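Local coordinates for sarcoplasmic calcium-binding protein (Branchiostoma lanceolatum, PDB 2SAS), which binds calcium ions through EF-hand loops and seems to be more abundant in fast-contracting muscle, a distribution from which no functional relationship can be established, at residues 67-72 with 83-88; 145-150 with 174-179. All coordinates share one frame; numbering follows the deposited sequence.

Contact 1: residues 67-72 with 83-88; sequences GRADIN and LAMWEK. With CA (calcium ion), chain C.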
ATOM      1  N   GLY A  67      11.628  21.915  12.318  1.00 19.88           N
ATOM      2  CA  GLY A  67      11.283  23.131  13.071  1.00 21.33           C
ATOM      3  C   GLY A  67       9.827  23.392  13.306  1.00 21.45           C
ATOM      4  O   GLY A  67       9.425  24.352  13.996  1.00 22.04           O
ATOM      5  N   ARG A  68       8.936  22.591  12.765  1.00 22.71           N
ATOM      6  CA  ARG A  68       7.494  22.740  12.898  1.00 22.74           C
ATOM      7  C   ARG A  68       6.816  21.575  13.616  1.00 22.45           C
ATOM      8  O   ARG A  68       5.731  21.768  14.217  1.00 24.40           O
ATOM      9  CB  ARG A  68       6.787  22.754  11.558  1.00 23.16           C
ATOM     10  CG  ARG A  68       6.773  23.978  10.702  1.00 26.34           C
ATOM     11  CD  ARG A  68       6.042  23.656   9.418  1.00 28.91           C
ATOM     12  NE  ARG A  68       6.581  24.447   8.321  1.00 30.21           N
ATOM     13  CZ  ARG A  68       6.237  25.738   8.202  1.00 33.38           C
ATOM     14  NH1 ARG A  68       5.334  26.229   9.055  1.00 34.83           N
ATOM     15  NH2 ARG A  68       6.721  26.529   7.246  1.00 35.28           N
ATOM     16  N   ALA A  69       7.399  20.417  13.470  1.00 20.82           N
ATOM     17  CA  ALA A  69       6.777  19.210  14.014  1.00 19.78           C
ATOM     18  C   ALA A  69       7.555  18.588  15.133  1.00 18.38           C
ATOM     19  O   ALA A  69       6.922  17.856  15.885  1.00 17.89           O
ATOM     20  CB  ALA A  69       6.528  18.195  12.871  1.00 18.77           C
ATOM     21  N   ASP A  70       8.843  18.895  15.232  1.00 18.29           N
ATOM     22  CA  ASP A  70       9.614  18.280  16.323  1.00 19.98           C
ATOM     23  C   ASP A  70       9.393  19.082  17.634  1.00 21.31           C
ATOM     24  O   ASP A  70      10.216  19.949  17.986  1.00 20.72           O
ATOM     25  CB  ASP A  70      11.062  18.186  15.965  1.00 19.89           C
ATOM     26  CG  ASP A  70      11.857  17.273  16.885  1.00 19.96           C
ATOM     27  OD1 ASP A  70      11.314  16.289  17.453  1.00 16.42           O
ATOM     28  OD2 ASP A  70      13.048  17.606  16.909  1.00 19.69           O
ATOM     29  N   ILE A  71       8.342  18.694  18.309  1.00 21.59           N
ATOM     30  CA  ILE A  71       7.979  19.358  19.557  1.00 24.35           C
ATOM     31  C   ILE A  71       8.992  19.218  20.678  1.00 24.98           C
ATOM     32  O   ILE A  71       9.236  20.282  21.305  1.00 25.39           O
ATOM     33  CB  ILE A  71       6.512  18.991  19.958  1.00 25.00           C
ATOM     34  CG1 ILE A  71       5.518  19.468  18.848  1.00 25.62           C
ATOM     35  CG2 ILE A  71       6.179  19.645  21.325  1.00 27.29           C
ATOM     36  CD1 ILE A  71       5.666  20.986  18.464  1.00 23.70           C
ATOM     37  N   ASN A  72       9.581  18.069  20.948  1.00 25.50           N
ATOM     38  CA  ASN A  72      10.563  17.860  22.002  1.00 25.89           C
ATOM     39  C   ASN A  72      12.023  17.977  21.567  1.00 27.26           C
ATOM     40  O   ASN A  72      12.884  17.381  22.272  1.00 29.33           O
ATOM     41  CB  ASN A  72      10.474  16.484  22.696  1.00 25.49           C
ATOM     42  CG  ASN A  72      10.852  15.438  21.679  1.00 24.84           C
ATOM     43  OD1 ASN A  72      10.715  15.796  20.508  1.00 29.19           O
ATOM     44  ND2 ASN A  72      11.218  14.222  21.974  1.00 28.79           N
ATOM     45  N   LEU A  83       1.355  13.856  12.892  1.00 18.19           N
ATOM     46  CA  LEU A  83      -0.160  13.911  12.890  1.00 18.25           C
ATOM     47  C   LEU A  83      -0.548  15.291  13.425  1.00 18.65           C
ATOM     48  O   LEU A  83      -1.267  16.081  12.799  1.00 19.63           O
ATOM     49  CB  LEU A  83      -0.666  12.749  13.705  1.00 17.16           C
ATOM     50  CG  LEU A  83      -1.871  11.954  13.271  1.00 21.01           C
ATOM     51  CD1 LEU A  83      -2.500  11.223  14.461  1.00 19.38           C
ATOM     52  CD2 LEU A  83      -2.966  12.795  12.600  1.00 20.62           C
ATOM     53  N   ALA A  84      -0.014  15.612  14.599  1.00 18.47           N
ATOM     54  CA  ALA A  84      -0.198  16.908  15.268  1.00 17.07           C
ATOM     55  C   ALA A  84       0.030  18.047  14.333  1.00 16.72           C
ATOM     56  O   ALA A  84      -0.768  18.998  14.337  1.00 19.36           O
ATOM     57  CB  ALA A  84       0.741  17.016  16.473  1.00 17.68           C
ATOM     58  N   MET A  85       1.101  18.040  13.556  1.00 17.61           N
ATOM     59  CA  MET A  85       1.404  19.098  12.582  1.00 17.42           C
ATOM     60  C   MET A  85       0.240  19.211  11.587  1.00 17.38           C
ATOM     61  O   MET A  85      -0.238  20.317  11.283  1.00 18.38           O
ATOM     62  CB  MET A  85       2.700  18.869  11.829  1.00 17.50           C
ATOM     63  CG  MET A  85       2.869  19.874  10.709  1.00 18.58           C
ATOM     64  SD  MET A  85       4.552  19.647   9.994  1.00 21.10           S
ATOM     65  CE  MET A  85       4.270  17.992   9.341  1.00 18.31           C
ATOM     66  N   TRP A  86      -0.228  18.088  11.117  1.00 18.58           N
ATOM     67  CA  TRP A  86      -1.357  18.107  10.141  1.00 19.58           C
ATOM     68  C   TRP A  86      -2.665  18.564  10.731  1.00 20.08           C
ATOM     69  O   TRP A  86      -3.399  19.322  10.045  1.00 19.63           O
ATOM     70  CB  TRP A  86      -1.396  16.780   9.398  1.00 18.96           C
ATOM     71  CG  TRP A  86      -0.444  16.952   8.244  1.00 18.86           C
ATOM     72  CD1 TRP A  86       0.736  16.336   8.067  1.00 18.14           C
ATOM     73  CD2 TRP A  86      -0.626  17.838   7.131  1.00 20.38           C
ATOM     74  NE1 TRP A  86       1.315  16.752   6.909  1.00 17.32           N
ATOM     75  CE2 TRP A  86       0.540  17.680   6.311  1.00 19.23           C
ATOM     76  CE3 TRP A  86      -1.604  18.750   6.747  1.00 19.80           C
ATOM     77  CZ2 TRP A  86       0.712  18.383   5.124  1.00 17.79           C
ATOM     78  CZ3 TRP A  86      -1.415  19.463   5.572  1.00 16.94           C
ATOM     79  CH2 TRP A  86      -0.293  19.276   4.773  1.00 16.71           C
ATOM     80  N   GLU A  87      -2.943  18.170  11.956  1.00 21.18           N
ATOM     81  CA  GLU A  87      -4.189  18.616  12.629  1.00 21.94           C
ATOM     82  C   GLU A  87      -4.197  20.117  12.758  1.00 20.79           C
ATOM     83  O   GLU A  87      -5.253  20.738  12.601  1.00 22.13           O
ATOM     84  CB  GLU A  87      -4.456  18.005  13.979  1.00 22.53           C
ATOM     85  CG  GLU A  87      -4.461  16.479  14.115  1.00 26.02           C
ATOM     86  CD  GLU A  87      -5.649  16.050  14.964  1.00 29.29           C
ATOM     87  OE1 GLU A  87      -6.165  16.936  15.642  1.00 29.53           O
ATOM     88  OE2 GLU A  87      -5.998  14.851  14.857  1.00 29.03           O
ATOM     89  N   LYS A  88      -3.031  20.665  13.009  1.00 21.24           N
ATOM     90  CA  LYS A  88      -2.878  22.151  13.153  1.00 21.39           C
ATOM     91  C   LYS A  88      -3.143  22.792  11.808  1.00 20.83           C
ATOM     92  O   LYS A  88      -4.075  23.581  11.693  1.00 20.66           O
ATOM     93  CB  LYS A  88      -1.575  22.448  13.823  1.00 22.04           C
ATOM     94  CG  LYS A  88      -0.850  23.736  13.852  1.00 23.20           C
ATOM     95  CD  LYS A  88       0.680  23.595  13.827  1.00 30.13           C
ATOM     96  CE  LYS A  88       1.357  23.007  12.627  1.00 31.12           C
ATOM     97  NZ  LYS A  88       1.730  23.989  11.548  1.00 31.43           N
TER
HETATM   98 CA    CA C 187      10.648  14.547  17.999  1.00 11.24          CA
HETATM   99  O   HOH W   1      10.231  12.433  18.766  1.00 17.75           O
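Segments 67-72, at the end of helix 48-69, and 83-88, in helix 79-91, come nearest at Ala69 and Met85, whose CA atoms lie 5.6 Å apart. No hydrogen bond joins the two segments, and the contact is made by apolar atoms gathered round one sulfur. Met85 carries CG anti to its backbone N (chi1 172°) and stays extended as far as SD, which places the sulfur 3.8 Å from Ala69 CB. The chain then bends at chi3, and the methyl CE stays beside the same alanine, 4.2 Å from Ala69 CB. Met85 SD also meets the root of Arg68, 4.1 Å from its CB, while the guanidinium group of that arginine reaches back to a salt bridge with Asp64 through NE. Trp102 touches Met85 as well. These two helices are the entering and exiting helices of the second EF-hand, and the contact lies where they flank the calcium loop. Asp70, the first residue beyond the entering helix, turns its carboxylate to the calcium ion and binds it through OD1. Asn72 OD1 is a longer ligand, 2.8 Å from the calcium, and a water lies 2.3 Å from the metal. Asp74, Val76 and Glu81 complete the site; Glu81 also accepts a hydrogen bond from Ile71 N, tying the start of the loop to its last ligand.

Contact 2: residues 145-150 with 174-179; sequences YNVITD and ADAGNT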
ATOM      1  N   TYR A 145      -6.522   7.387 -14.282  1.00 17.86           N
ATOM      2  CA  TYR A 145      -5.945   8.543 -15.037  1.00 17.30           C
ATOM      3  C   TYR A 145      -7.023   9.461 -15.563  1.00 17.84           C
ATOM      4  O   TYR A 145      -6.812  10.670 -15.724  1.00 18.56           O
ATOM      5  CB  TYR A 145      -5.118   7.986 -16.192  1.00 15.60           C
ATOM      6  CG  TYR A 145      -4.299   9.028 -16.877  1.00 13.74           C
ATOM      7  CD1 TYR A 145      -3.119   9.377 -16.203  1.00 15.36           C
ATOM      8  CD2 TYR A 145      -4.609   9.653 -18.083  1.00 13.29           C
ATOM      9  CE1 TYR A 145      -2.262  10.321 -16.724  1.00 13.88           C
ATOM     10  CE2 TYR A 145      -3.716  10.615 -18.626  1.00 11.76           C
ATOM     11  CZ  TYR A 145      -2.580  10.927 -17.940  1.00 12.63           C
ATOM     12  OH  TYR A 145      -1.678  11.856 -18.359  1.00 15.02           O
ATOM     13  N   ASN A 146      -8.209   8.946 -15.868  1.00 19.33           N
ATOM     14  CA  ASN A 146      -9.306   9.789 -16.373  1.00 18.48           C
ATOM     15  C   ASN A 146      -9.914  10.642 -15.284  1.00 17.48           C
ATOM     16  O   ASN A 146     -10.456  11.728 -15.573  1.00 16.60           O
ATOM     17  CB  ASN A 146     -10.272   8.949 -17.235  1.00 21.47           C
ATOM     18  CG  ASN A 146      -9.731   8.927 -18.680  1.00 25.31           C
ATOM     19  OD1 ASN A 146     -10.052   9.777 -19.522  1.00 27.70           O
ATOM     20  ND2 ASN A 146      -8.863   7.982 -18.991  1.00 26.13           N
ATOM     21  N   VAL A 147      -9.845  10.225 -14.015  1.00 16.07           N
ATOM     22  CA  VAL A 147     -10.346  11.102 -12.936  1.00 14.16           C
ATOM     23  C   VAL A 147      -9.360  12.270 -12.853  1.00 14.75           C
ATOM     24  O   VAL A 147      -9.682  13.457 -12.764  1.00 15.13           O
ATOM     25  CB  VAL A 147     -10.479  10.342 -11.617  1.00 14.66           C
ATOM     26  CG1 VAL A 147     -10.689  11.316 -10.442  1.00 12.67           C
ATOM     27  CG2 VAL A 147     -11.538   9.271 -11.640  1.00 13.06           C
ATOM     28  N   ILE A 148      -8.051  11.926 -12.941  1.00 14.71           N
ATOM     29  CA  ILE A 148      -7.045  12.996 -12.886  1.00 15.61           C
ATOM     30  C   ILE A 148      -7.109  13.998 -14.043  1.00 16.92           C
ATOM     31  O   ILE A 148      -6.947  15.232 -13.877  1.00 17.23           O
ATOM     32  CB  ILE A 148      -5.607  12.397 -12.810  1.00 15.77           C
ATOM     33  CG1 ILE A 148      -5.547  11.228 -11.775  1.00 17.74           C
ATOM     34  CG2 ILE A 148      -4.611  13.536 -12.507  1.00 16.88           C
ATOM     35  CD1 ILE A 148      -4.097  10.667 -11.590  1.00 16.61           C
ATOM     36  N   THR A 149      -7.239  13.504 -15.261  1.00 17.15           N
ATOM     37  CA  THR A 149      -7.267  14.390 -16.437  1.00 16.86           C
ATOM     38  C   THR A 149      -8.674  14.842 -16.723  1.00 18.64           C
ATOM     39  O   THR A 149      -8.905  15.619 -17.660  1.00 20.36           O
ATOM     40  CB  THR A 149      -6.637  13.682 -17.699  1.00 15.07           C
ATOM     41  OG1 THR A 149      -7.567  12.584 -17.975  1.00 13.21           O
ATOM     42  CG2 THR A 149      -5.185  13.279 -17.455  1.00  9.83           C
ATOM     43  N   ASP A 150      -9.573  14.380 -15.867  1.00 19.98           N
ATOM     44  CA  ASP A 150     -10.999  14.749 -15.973  1.00 19.85           C
ATOM     45  C   ASP A 150     -11.571  14.561 -17.371  1.00 18.71           C
ATOM     46  O   ASP A 150     -12.229  15.476 -17.917  1.00 19.34           O
ATOM     47  CB  ASP A 150     -11.214  16.176 -15.435  1.00 18.65           C
ATOM     48  CG  ASP A 150     -12.722  16.385 -15.358  1.00 21.67           C
ATOM     49  OD1 ASP A 150     -13.390  15.368 -15.136  1.00 21.86           O
ATOM     50  OD2 ASP A 150     -13.237  17.486 -15.600  1.00 26.11           O
ATOM     51  N   ALA A 174     -13.483  11.424   0.181  1.00 14.30           N
ATOM     52  CA  ALA A 174     -12.901  10.869  -1.047  1.00 15.02           C
ATOM     53  C   ALA A 174     -13.181  11.730  -2.258  1.00 17.59           C
ATOM     54  O   ALA A 174     -14.335  12.015  -2.608  1.00 20.18           O
ATOM     55  CB  ALA A 174     -13.398   9.446  -1.241  1.00 11.95           C
ATOM     56  N   ASP A 175     -12.100  12.190  -2.894  1.00 17.99           N
ATOM     57  CA  ASP A 175     -12.210  13.062  -4.088  1.00 16.74           C
ATOM     58  C   ASP A 175     -11.001  12.699  -4.961  1.00 17.13           C
ATOM     59  O   ASP A 175     -10.285  11.711  -4.661  1.00 17.87           O
ATOM     60  CB  ASP A 175     -12.275  14.504  -3.601  1.00 16.55           C
ATOM     61  CG  ASP A 175     -11.046  15.064  -2.902  1.00 17.79           C
ATOM     62  OD1 ASP A 175     -10.000  14.419  -2.751  1.00 16.16           O
ATOM     63  OD2 ASP A 175     -11.023  16.247  -2.499  1.00 18.39           O
ATOM     64  N   ALA A 176     -10.762  13.487  -5.966  1.00 16.18           N
ATOM     65  CA  ALA A 176      -9.654  13.306  -6.898  1.00 16.18           C
ATOM     66  C   ALA A 176      -8.299  13.178  -6.238  1.00 15.56           C
ATOM     67  O   ALA A 176      -7.423  12.544  -6.909  1.00 15.98           O
ATOM     68  CB  ALA A 176      -9.592  14.464  -7.931  1.00 14.97           C
ATOM     69  N   GLY A 177      -8.100  13.758  -5.056  1.00 15.12           N
ATOM     70  CA  GLY A 177      -6.742  13.665  -4.389  1.00 12.78           C
ATOM     71  C   GLY A 177      -6.487  12.191  -4.136  1.00 13.34           C
ATOM     72  O   GLY A 177      -5.363  11.699  -3.988  1.00 15.97           O
ATOM     73  N   ASN A 178      -7.511  11.360  -4.109  1.00 12.59           N
ATOM     74  CA  ASN A 178      -7.333   9.928  -3.914  1.00 14.14           C
ATOM     75  C   ASN A 178      -6.519   9.231  -5.026  1.00 14.95           C
ATOM     76  O   ASN A 178      -6.067   8.120  -4.726  1.00 16.28           O
ATOM     77  CB  ASN A 178      -8.628   9.184  -3.764  1.00 13.52           C
ATOM     78  CG  ASN A 178      -9.425   9.352  -2.488  1.00 14.61           C
ATOM     79  OD1 ASN A 178     -10.163   8.410  -2.162  1.00 15.61           O
ATOM     80  ND2 ASN A 178      -9.377  10.465  -1.820  1.00 13.85           N
ATOM     81  N   THR A 179      -6.422   9.783  -6.189  1.00 16.14           N
ATOM     82  CA  THR A 179      -5.731   9.240  -7.375  1.00 15.90           C
ATOM     83  C   THR A 179      -4.248   9.038  -7.184  1.00 15.66           C
ATOM     84  O   THR A 179      -3.665   8.150  -7.829  1.00 15.92           O
ATOM     85  CB  THR A 179      -6.049  10.069  -8.675  1.00 14.36           C
ATOM     86  OG1 THR A 179      -5.525  11.384  -8.470  1.00 12.71           O
ATOM     87  CG2 THR A 179      -7.586  10.174  -8.888  1.00 15.72           C
TER
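Ala176 O is gripped twice by Thr179, whose side chain lies against Ile148 and Val147 across the contact. Thr179 OG1 donates to Ala176 O at 2.7 Å, nearly along the C=O axis (175°), and Thr179 N donates to the same oxygen. The hydroxyl sits between the backbone N and the carbonyl carbon (chi1 64°), a rotation that lets it reach Ala176 O while OG1 and CB still lie on Ile148 and CG2 turns to Val147. Thr179 CG2 lies 3.7 Å from Val147 CG1, with the two side chains crossing obliquely, and Ala176 CB meets the same valine methyl more loosely at 4.2 Å. Ile148 and Thr179 run past each other in opposite directions, Ile148 CG1 coming 3.3 Å from Thr179 OG1 and CD1 lying alongside. With an alanine in place of Thr179, OG1 and CG2 are gone, and Val147 CG1 and Ile148 CG1 would probably be less well covered, with Ala176 O keeping the backbone N as its partner in this turn. The packing sets the tail after helix 158-170 against helix 141-149 of the fourth EF-hand; Leu164 touches Ile148, Ala176 and Thr179, and Pro185 at the C-terminus touches Val147. At the start of the 3-10 turn, Asp175 OD1 accepts from Gly177 N at 3.1 Å in an Asx turn, the donor lying above the carboxylate plane, while OD2 is held by Arg167 and Ser171. Helix 141-149 ends in a Schellman motif with Asp150, at positive phi, as its C-prime residue. Just before it, Thr149 N and OG1 reach Tyr145 O from opposite faces of its plane.

Contact 1 and contact 2 follow one another along the chain and do not touch: their centres are 28 Å apart and their nearest atoms about 13 Å. Contact 1 joins the two helices of one EF-hand, contact 2 a helix and the C-terminal tail, and they stand differently to bound calcium. Contact 1 lies within the second EF-hand and itself supplies two ligands of a bound calcium ion. In contact 2 the side chain of Ile148 is about 13 Å from a bound calcium and about 10 Å from the side chain of Glu126, a ligand of the third site. Helix 4-18 touches both, at Leu83 and Trp86 in segment 83-88 and at Ala174 and Asn178 in segment 174-179.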